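Local structure of GlcNAc-alpha-1,4-Gal-releasing endo-beta-galactosidase (Clostridium perfringens, 1UPS) at residues D50-H55 against S95-S100. The protein probably hydrolyses internal beta-galactosidic linkages in glycans, releasing the disaccharide GlcNAc-alpha-1,4-Gal, and binds a calcium ion. Residues are numbered along the deposited sequence; the frame is centred on the assembly and turned at random.
Sequences DYYLPH and SSAIMS
Residues 50-55 form a loop that enters a 3-10 turn at Pro54, and its backbone comes closest to that of strand residues 95-99 at Asp50, whose CA lies 4.4 Å from CA of Ile98; after Tyr52 the loop backbone turns off from the strand, and Met99 bridges to Leu53 and Pro54. Instead of pairing with the strand, the loop backbone bonds to Ala63 and Ala65, from Tyr52 and Asp50 respectively. Ala97 O and Tyr51 O are buried here without a hydrogen-bonding partner, the latter with Met99 CG 3.5 Å away. Alternate strand residues Ser95, Ala97 and Met99 turn their side chains to the loop, an example of how a beta strand presents one row of residues to a covering segment. Tyr52 extends CG anti to its backbone N (chi1 -178°), so that the side chain runs back along this row. Its CB meets Ala97 CB at 3.6 Å. Ring carbon CD2 reaches Ser95 CB at 3.9 Å, both neighbours lying oblique to the ring. Tyr52 OH bonds to Tyr253 OH and Ser95 OG to Ile252 O, both on strand 246-254, which neighbours the outermost strand 94-99 in a six-stranded antiparallel sheet of the GH16 beta-sandwich, a jelly-roll of the concanavalin clan. Met99 carries the largest share of the contact. Bent at chi3 (-59°), it offers SD to Leu53 N in a weak but nearly straight hydrogen bond (3.4 Å, 164°), and its tip CE meets Pro54 CD end-on at 3.7 Å. Leu53 crosses the thioether at about a right angle, with CD2 3.7 Å from SD. Ile98 points away from the loop, though its CG2 reaches Asp50 CA at 4.1 Å. The Asp50 carboxylate, on the loop, turns from the strand to salt bridges with Arg45 and Lys64.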
ATOM      1  N   ASP A  50       5.966  -2.386 -24.175  1.00 13.18           N
ATOM      2  CA  ASP A  50       6.865  -1.273 -23.839  1.00 13.67           C
ATOM      3  C   ASP A  50       6.336   0.080 -24.334  1.00 13.58           C
ATOM      4  O   ASP A  50       7.081   0.947 -24.793  1.00 13.35           O
ATOM      5  CB  ASP A  50       8.314  -1.555 -24.275  1.00 13.73           C
ATOM      6  CG  ASP A  50       8.438  -1.933 -25.738  1.00 16.21           C
ATOM      7  OD1 ASP A  50       9.597  -2.170 -26.182  1.00 16.90           O
ATOM      8  OD2 ASP A  50       7.459  -2.040 -26.508  1.00 15.24           O
ATOM      9  N   TYR A  51       5.028   0.258 -24.202  1.00 13.89           N
ATOM     10  CA  TYR A  51       4.396   1.536 -24.477  1.00 13.96           C
ATOM     11  C   TYR A  51       3.569   1.960 -23.271  1.00 14.18           C
ATOM     12  O   TYR A  51       2.920   1.113 -22.620  1.00 13.84           O
ATOM     13  CB  TYR A  51       3.469   1.414 -25.681  1.00 14.98           C
ATOM     14  CG  TYR A  51       4.179   1.218 -27.004  1.00 16.65           C
ATOM     15  CD1 TYR A  51       4.606  -0.051 -27.405  1.00 18.16           C
ATOM     16  CD2 TYR A  51       4.394   2.292 -27.865  1.00 18.45           C
ATOM     17  CE1 TYR A  51       5.263  -0.238 -28.624  1.00 18.64           C
ATOM     18  CE2 TYR A  51       5.043   2.117 -29.096  1.00 18.43           C
ATOM     19  CZ  TYR A  51       5.467   0.848 -29.464  1.00 20.21           C
ATOM     20  OH  TYR A  51       6.086   0.659 -30.678  1.00 20.43           O
ATOM     21  N   TYR A  52       3.548   3.268 -23.014  1.00 12.94           N
ATOM     22  CA  TYR A  52       2.827   3.821 -21.881  1.00 12.39           C
ATOM     23  C   TYR A  52       1.414   4.220 -22.359  1.00 12.18           C
ATOM     24  O   TYR A  52       1.283   5.093 -23.212  1.00 11.93           O
ATOM     25  CB  TYR A  52       3.614   5.033 -21.327  1.00 12.51           C
ATOM     26  CG  TYR A  52       2.999   5.704 -20.103  1.00 12.81           C
ATOM     27  CD1 TYR A  52       2.230   4.975 -19.189  1.00 11.55           C
ATOM     28  CD2 TYR A  52       3.203   7.067 -19.860  1.00 14.70           C
ATOM     29  CE1 TYR A  52       1.648   5.612 -18.054  1.00 12.68           C
ATOM     30  CE2 TYR A  52       2.646   7.707 -18.738  1.00 16.06           C
ATOM     31  CZ  TYR A  52       1.871   6.970 -17.845  1.00 14.90           C
ATOM     32  OH  TYR A  52       1.307   7.615 -16.760  1.00 15.77           O
ATOM     33  N   LEU A  53       0.370   3.564 -21.835  1.00 11.21           N
ATOM     34  CA  LEU A  53      -1.043   3.916 -22.158  1.00 11.96           C
ATOM     35  C   LEU A  53      -1.253   4.440 -23.597  1.00 11.80           C
ATOM     36  O   LEU A  53      -1.790   5.536 -23.797  1.00 11.20           O
ATOM     37  CB  LEU A  53      -1.614   4.913 -21.134  1.00 11.76           C
ATOM     38  CG  LEU A  53      -1.536   4.467 -19.668  1.00 12.86           C
ATOM     39  CD1 LEU A  53      -1.856   5.637 -18.719  1.00 13.76           C
ATOM     40  CD2 LEU A  53      -2.471   3.277 -19.402  1.00 13.11           C
ATOM     41  N   PRO A  54      -0.832   3.653 -24.593  1.00 11.81           N
ATOM     42  CA  PRO A  54      -0.776   4.148 -25.983  1.00 12.08           C
ATOM     43  C   PRO A  54      -2.135   4.516 -26.598  1.00 12.57           C
ATOM     44  O   PRO A  54      -2.161   5.278 -27.569  1.00 12.69           O
ATOM     45  CB  PRO A  54      -0.100   3.004 -26.740  1.00 12.66           C
ATOM     46  CG  PRO A  54      -0.388   1.761 -25.911  1.00 12.15           C
ATOM     47  CD  PRO A  54      -0.352   2.262 -24.478  1.00 11.79           C
ATOM     48  N   HIS A  55      -3.232   4.023 -26.027  1.00 11.82           N
ATOM     49  CA  HIS A  55      -4.577   4.382 -26.505  1.00 12.75           C
ATOM     50  C   HIS A  55      -4.928   5.868 -26.341  1.00 12.93           C
ATOM     51  O   HIS A  55      -5.869   6.355 -26.995  1.00 13.68           O
ATOM     52  CB  HIS A  55      -5.635   3.529 -25.808  1.00 11.92           C
ATOM     53  CG  HIS A  55      -5.522   3.533 -24.317  1.00 11.77           C
ATOM     54  ND1 HIS A  55      -4.548   2.827 -23.648  1.00 11.97           N
ATOM     55  CD2 HIS A  55      -6.244   4.174 -23.369  1.00 11.24           C
ATOM     56  CE1 HIS A  55      -4.684   3.015 -22.347  1.00 10.85           C
ATOM     57  NE2 HIS A  55      -5.707   3.828 -22.148  1.00 11.03           N
ATOM     58  N   SER A  95       8.153   9.935 -19.827  1.00  9.25           N
ATOM     59  CA  SER A  95       8.080   8.689 -19.052  1.00  9.60           C
ATOM     60  C   SER A  95       8.540   7.525 -19.909  1.00  9.62           C
ATOM     61  O   SER A  95       8.265   7.503 -21.111  1.00  9.96           O
ATOM     62  CB  SER A  95       6.644   8.434 -18.528  1.00  9.72           C
ATOM     63  OG  SER A  95       6.549   7.199 -17.784  1.00 10.43           O
ATOM     64  N   SER A  96       9.240   6.574 -19.289  1.00  9.75           N
ATOM     65  CA  SER A  96       9.535   5.295 -19.921  1.00 10.10           C
ATOM     66  C   SER A  96       8.792   4.222 -19.134  1.00  9.81           C
ATOM     67  O   SER A  96       9.083   3.993 -17.944  1.00 10.31           O
ATOM     68  CB  SER A  96      11.035   5.000 -19.905  1.00  9.43           C
ATOM     69  OG  SER A  96      11.709   5.741 -20.914  1.00 10.08           O
ATOM     70  N   ALA A  97       7.872   3.529 -19.798  1.00 10.57           N
ATOM     71  CA  ALA A  97       6.984   2.572 -19.101  1.00  9.78           C
ATOM     72  C   ALA A  97       6.893   1.197 -19.773  1.00 10.25           C
ATOM     73  O   ALA A  97       6.961   1.088 -21.013  1.00 10.92           O
ATOM     74  CB  ALA A  97       5.555   3.170 -18.994  1.00  9.70           C
ATOM     75  N   ILE A  98       6.699   0.159 -18.952  1.00  9.86           N
ATOM     76  CA  ILE A  98       6.179  -1.105 -19.468  1.00  9.99           C
ATOM     77  C   ILE A  98       4.850  -1.391 -18.784  1.00 10.55           C
ATOM     78  O   ILE A  98       4.616  -0.935 -17.648  1.00 10.44           O
ATOM     79  CB  ILE A  98       7.191  -2.280 -19.324  1.00  9.59           C
ATOM     80  CG1 ILE A  98       7.483  -2.615 -17.844  1.00 11.07           C
ATOM     81  CG2 ILE A  98       8.481  -1.954 -20.090  1.00 10.09           C
ATOM     82  CD1 ILE A  98       8.213  -3.956 -17.632  1.00 11.15           C
ATOM     83  N   MET A  99       3.968  -2.123 -19.473  1.00 10.20           N
ATOM     84  CA  MET A  99       2.672  -2.462 -18.883  1.00 10.15           C
ATOM     85  C   MET A  99       2.361  -3.918 -19.134  1.00 10.06           C
ATOM     86  O   MET A  99       2.761  -4.445 -20.156  1.00 10.61           O
ATOM     87  CB  MET A  99       1.549  -1.618 -19.493  1.00 10.37           C
ATOM     88  CG  MET A  99       1.828  -0.114 -19.584  1.00 10.22           C
ATOM     89  SD  MET A  99       0.333   0.862 -19.800  1.00 11.43           S
ATOM     90  CE  MET A  99      -0.305   0.145 -21.391  1.00 10.66           C
ATOM     91  N   SER A 100       1.646  -4.558 -18.205  1.00 10.88           N
ATOM     92  CA  SER A 100       1.265  -5.975 -18.351  1.00 10.93           C
ATOM     93  C   SER A 100      -0.060  -6.185 -19.122  1.00 11.10           C
ATOM     94  O   SER A 100      -0.677  -7.248 -19.030  1.00 11.78           O
ATOM     95  CB  SER A 100       1.199  -6.659 -16.974  1.00 11.29           C
ATOM     96  OG  SER A 100       0.020  -6.275 -16.270  1.00 10.87           O
TER